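Local coordinates for protein L-Ala-D/L-Glu Epimerase (Escherichia coli, PDB 1JPD) that belongs to the enolase superfamily, its chain pairing an enolase-type N-terminal domain with a TIM-barrel-like C-terminal domain, at residues 275-286 / 300-311. Numbering follows the deposited sequence.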
loop_
_atom_site.group_PDB
_atom_site.type_symbol
_atom_site.label_atom_id
_atom_site.label_comp_id
_atom_site.label_asym_id
_atom_site.label_seq_id
_atom_site.Cartn_x
_atom_site.Cartn_y
_atom_site.Cartn_z
ATOM N N MET A 275 -5.415 -7.133 -0.728
ATOM C CA MET A 275 -4.847 -6.256 -1.733
ATOM C C MET A 275 -3.592 -5.687 -1.077
ATOM O O MET A 275 -3.568 -5.492 0.135
ATOM C CB MET A 275 -5.814 -5.133 -2.071
ATOM C CG MET A 275 -5.297 -4.247 -3.170
ATOM S SD MET A 275 -6.338 -2.814 -3.441
ATOM C CE MET A 275 -5.246 -1.865 -4.462
ATOM N N LEU A 276 -2.543 -5.449 -1.854
ATOM C CA LEU A 276 -1.315 -4.893 -1.298
ATOM C C LEU A 276 -1.128 -3.496 -1.866
ATOM O O LEU A 276 -1.052 -3.327 -3.082
ATOM C CB LEU A 276 -0.104 -5.767 -1.652
ATOM C CG LEU A 276 1.271 -5.292 -1.147
ATOM C CD1 LEU A 276 1.288 -5.299 0.366
ATOM C CD2 LEU A 276 2.377 -6.201 -1.681
ATOM N N GLY A 277 -1.072 -2.494 -0.990
ATOM C CA GLY A 277 -0.897 -1.123 -1.441
ATOM C C GLY A 277 0.428 -0.529 -1.010
ATOM O O GLY A 277 1.297 -1.222 -0.484
ATOM N N CYS A 278 0.590 0.766 -1.230
ATOM C CA CYS A 278 1.821 1.436 -0.852
ATOM C C CYS A 278 1.525 2.916 -0.804
ATOM O O CYS A 278 0.455 3.350 -1.217
ATOM C CB CYS A 278 2.904 1.195 -1.901
ATOM S SG CYS A 278 2.616 2.147 -3.444
ATOM N N MET A 279 2.477 3.685 -0.291
ATOM C CA MET A 279 2.363 5.144 -0.230
ATOM C C MET A 279 3.407 5.605 -1.247
ATOM O O MET A 279 3.996 4.771 -1.942
ATOM C CB MET A 279 2.767 5.658 1.151
ATOM C CG MET A 279 2.044 5.017 2.294
ATOM S SD MET A 279 0.369 5.612 2.400
ATOM C CE MET A 279 -0.109 4.981 3.965
ATOM N N LEU A 280 3.628 6.913 -1.354
ATOM C CA LEU A 280 4.667 7.415 -2.248
ATOM C C LEU A 280 5.950 6.992 -1.526
ATOM O O LEU A 280 6.100 7.243 -0.334
ATOM C CB LEU A 280 4.590 8.941 -2.370
ATOM C CG LEU A 280 3.429 9.464 -3.216
ATOM C CD1 LEU A 280 3.424 10.977 -3.207
ATOM C CD2 LEU A 280 3.562 8.936 -4.635
ATOM N N CYS A 281 6.869 6.349 -2.237
ATOM C CA CYS A 281 8.087 5.857 -1.602
ATOM C C CYS A 281 9.166 5.501 -2.620
ATOM O O CYS A 281 8.960 5.645 -3.821
ATOM C CB CYS A 281 7.737 4.603 -0.796
ATOM S SG CYS A 281 7.001 3.283 -1.843
ATOM N N THR A 282 10.316 5.041 -2.132
ATOM C CA THR A 282 11.400 4.621 -3.022
ATOM C C THR A 282 11.288 3.103 -3.114
ATOM O O THR A 282 10.483 2.494 -2.394
ATOM C CB THR A 282 12.799 4.960 -2.469
ATOM O OG1 THR A 282 13.122 4.062 -1.402
ATOM C CG2 THR A 282 12.848 6.388 -1.964
ATOM N N SER A 283 12.092 2.493 -3.982
ATOM C CA SER A 283 12.048 1.043 -4.145
ATOM C C SER A 283 12.235 0.301 -2.826
ATOM O O SER A 283 11.738 -0.814 -2.661
ATOM C CB SER A 283 13.105 0.584 -5.146
ATOM O OG SER A 283 12.797 1.045 -6.448
ATOM N N ARG A 284 12.936 0.926 -1.882
ATOM C CA ARG A 284 13.182 0.303 -0.588
ATOM C C ARG A 284 11.901 -0.154 0.090
ATOM O O ARG A 284 11.852 -1.236 0.667
ATOM C CB ARG A 284 13.940 1.265 0.334
ATOM C CG ARG A 284 15.443 1.366 0.040
ATOM C CD ARG A 284 16.138 2.328 0.995
ATOM N NE ARG A 284 15.500 3.639 0.951
ATOM C CZ ARG A 284 16.144 4.795 1.047
ATOM N NH1 ARG A 284 17.461 4.814 1.202
ATOM N NH2 ARG A 284 15.469 5.934 0.952
ATOM N N ALA A 285 10.858 0.663 0.010
ATOM C CA ALA A 285 9.588 0.325 0.643
ATOM C C ALA A 285 8.825 -0.764 -0.103
ATOM O O ALA A 285 8.145 -1.578 0.517
ATOM C CB ALA A 285 8.717 1.575 0.788
ATOM N N ILE A 286 8.928 -0.782 -1.428
ATOM C CA ILE A 286 8.232 -1.799 -2.202
ATOM C C ILE A 286 8.881 -3.152 -1.905
ATOM O O ILE A 286 8.188 -4.123 -1.590
ATOM C CB ILE A 286 8.297 -1.502 -3.715
ATOM C CG1 ILE A 286 7.751 -0.103 -3.994
ATOM C CG2 ILE A 286 7.454 -2.506 -4.476
ATOM C CD1 ILE A 286 6.325 0.110 -3.473
ATOM N N ASP A 300 -0.793 -2.953 -5.820
ATOM C CA ASP A 300 -0.672 -1.551 -6.200
ATOM C C ASP A 300 0.645 -1.095 -5.566
ATOM O O ASP A 300 0.659 -0.520 -4.472
ATOM C CB ASP A 300 -1.860 -0.753 -5.653
ATOM C CG ASP A 300 -1.883 0.677 -6.159
ATOM O OD1 ASP A 300 -1.072 1.004 -7.051
ATOM O OD2 ASP A 300 -2.715 1.478 -5.675
ATOM N N LEU A 301 1.752 -1.369 -6.260
ATOM C CA LEU A 301 3.081 -1.046 -5.748
ATOM C C LEU A 301 3.912 -0.084 -6.583
ATOM O O LEU A 301 5.126 -0.014 -6.395
ATOM C CB LEU A 301 3.890 -2.335 -5.581
ATOM C CG LEU A 301 3.279 -3.497 -4.796
ATOM C CD1 LEU A 301 4.092 -4.767 -5.040
ATOM C CD2 LEU A 301 3.241 -3.149 -3.314
ATOM N N ASP A 302 3.295 0.671 -7.483
ATOM C CA ASP A 302 4.092 1.562 -8.315
ATOM C C ASP A 302 4.459 2.913 -7.692
ATOM O O ASP A 302 4.858 3.838 -8.394
ATOM C CB ASP A 302 3.425 1.760 -9.695
ATOM C CG ASP A 302 2.188 2.649 -9.649
ATOM O OD1 ASP A 302 1.632 2.914 -10.737
ATOM O OD2 ASP A 302 1.773 3.083 -8.549
ATOM N N GLY A 303 4.347 3.023 -6.376
ATOM C CA GLY A 303 4.697 4.272 -5.721
ATOM C C GLY A 303 5.990 4.895 -6.238
ATOM O O GLY A 303 6.021 6.085 -6.547
ATOM N N PRO A 304 7.077 4.121 -6.352
ATOM C CA PRO A 304 8.334 4.689 -6.843
ATOM C C PRO A 304 8.266 5.407 -8.194
ATOM O O PRO A 304 8.993 6.374 -8.407
ATOM C CB PRO A 304 9.267 3.480 -6.893
ATOM C CG PRO A 304 8.764 2.628 -5.762
ATOM C CD PRO A 304 7.258 2.715 -5.947
ATOM N N THR A 305 7.406 4.949 -9.104
ATOM C CA THR A 305 7.316 5.577 -10.426
ATOM C C THR A 305 6.807 7.013 -10.364
ATOM O O THR A 305 6.923 7.756 -11.336
ATOM C CB THR A 305 6.409 4.773 -11.411
ATOM O OG1 THR A 305 5.052 4.794 -10.956
ATOM C CG2 THR A 305 6.871 3.322 -11.516
ATOM N N TRP A 306 6.252 7.403 -9.220
ATOM C CA TRP A 306 5.737 8.756 -9.064
ATOM C C TRP A 306 6.856 9.726 -8.709
ATOM O O TRP A 306 6.647 10.939 -8.684
ATOM C CB TRP A 306 4.648 8.813 -7.978
ATOM C CG TRP A 306 3.428 7.978 -8.274
ATOM C CD1 TRP A 306 3.333 6.614 -8.226
ATOM C CD2 TRP A 306 2.148 8.450 -8.706
ATOM N NE1 TRP A 306 2.074 6.208 -8.604
ATOM C CE2 TRP A 306 1.325 7.314 -8.902
ATOM C CE3 TRP A 306 1.613 9.723 -8.945
ATOM C CZ2 TRP A 306 -0.003 7.413 -9.332
ATOM C CZ3 TRP A 306 0.284 9.822 -9.376
ATOM C CH2 TRP A 306 -0.506 8.670 -9.562
ATOM N N LEU A 307 8.041 9.199 -8.424
ATOM C CA LEU A 307 9.164 10.057 -8.072
ATOM C C LEU A 307 10.023 10.337 -9.304
ATOM O O LEU A 307 10.223 9.451 -10.140
ATOM C CB LEU A 307 10.028 9.402 -6.993
ATOM C CG LEU A 307 9.355 8.782 -5.770
ATOM C CD1 LEU A 307 10.428 8.434 -4.766
ATOM C CD2 LEU A 307 8.371 9.733 -5.151
ATOM N N ALA A 308 10.529 11.568 -9.408
ATOM C CA ALA A 308 11.375 11.970 -10.536
ATOM C C ALA A 308 12.551 11.003 -10.666
ATOM O O ALA A 308 12.898 10.559 -11.764
ATOM C CB ALA A 308 11.884 13.396 -10.328
ATOM N N VAL A 309 13.159 10.687 -9.528
ATOM C CA VAL A 309 14.275 9.758 -9.470
ATOM C C VAL A 309 13.989 8.799 -8.332
ATOM O O VAL A 309 13.120 9.055 -7.498
ATOM C CB VAL A 309 15.613 10.478 -9.205
ATOM C CG1 VAL A 309 16.035 11.264 -10.442
ATOM C CG2 VAL A 309 15.474 11.408 -8.008
ATOM N N ASP A 310 14.724 7.694 -8.305
ATOM C CA ASP A 310 14.548 6.668 -7.286
ATOM C C ASP A 310 15.924 6.341 -6.708
ATOM O O ASP A 310 16.935 6.933 -7.101
ATOM C CB ASP A 310 13.934 5.418 -7.935
ATOM C CG ASP A 310 13.443 4.390 -6.922
ATOM O OD1 ASP A 310 13.641 4.564 -5.699
ATOM O OD2 ASP A 310 12.852 3.384 -7.361
ATOM N N VAL A 311 15.965 5.408 -5.769
ATOM C CA VAL A 311 17.229 5.010 -5.188
ATOM C C VAL A 311 18.032 4.319 -6.280
ATOM O O VAL A 311 17.543 4.111 -7.389
ATOM C CB VAL A 311 17.026 4.050 -4.010
ATOM C CG1 VAL A 311 16.474 4.808 -2.825
ATOM C CG2 VAL A 311 16.085 2.927 -4.410
#
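Val311 sets its CG1 methyl over the centre of one face of the Arg284 guanidinium, while Leu280 CD2 rests against Trp306 CB at 3.5 Å and stands obliquely to the indole. In the plane of that indole, NE1 donates to Asp302 OD2, which it approaches from above the carboxylate plane. These groups lie where, as in the enolase superfamily, loops leaving the carboxyl ends of adjacent parallel barrel strands, here 273-276 and 298-299, pack together and against the N-terminal domain. Arg284 reaches Glu47 and Glu12 of that domain, and Asp300 is salt-bridged to Lys152 inside the barrel.

Asp300 N carries on the pairing of the two strands with a 2.8 Å bond to Leu276 O, almost collinear with the C=O. Beyond it, apolar branches take over. Leu276 CD2 touches Leu301 CD2 at 3.6 Å, and the chi1 of Ile286 (-55°) splits its branches, CG1 abutting CG of the Pro304 ring at 3.4 Å and CG2 meeting Leu301 CB. Gly303, nearest Leu280 in the register, brings its N to 3.5 Å from Cys278 SG.

Farther along, the carboxylate of Asp310 takes hold of the start of helix 283-289, where Thr282 OG1 caps Arg284 N and also bonds Glu47. Ser283 N donates to the syn lone pair of Asp310 OD1 at 3.1 Å, and Ser283 OG meets Asp310 OD2 on its syn side, 24° out of the carboxylate plane.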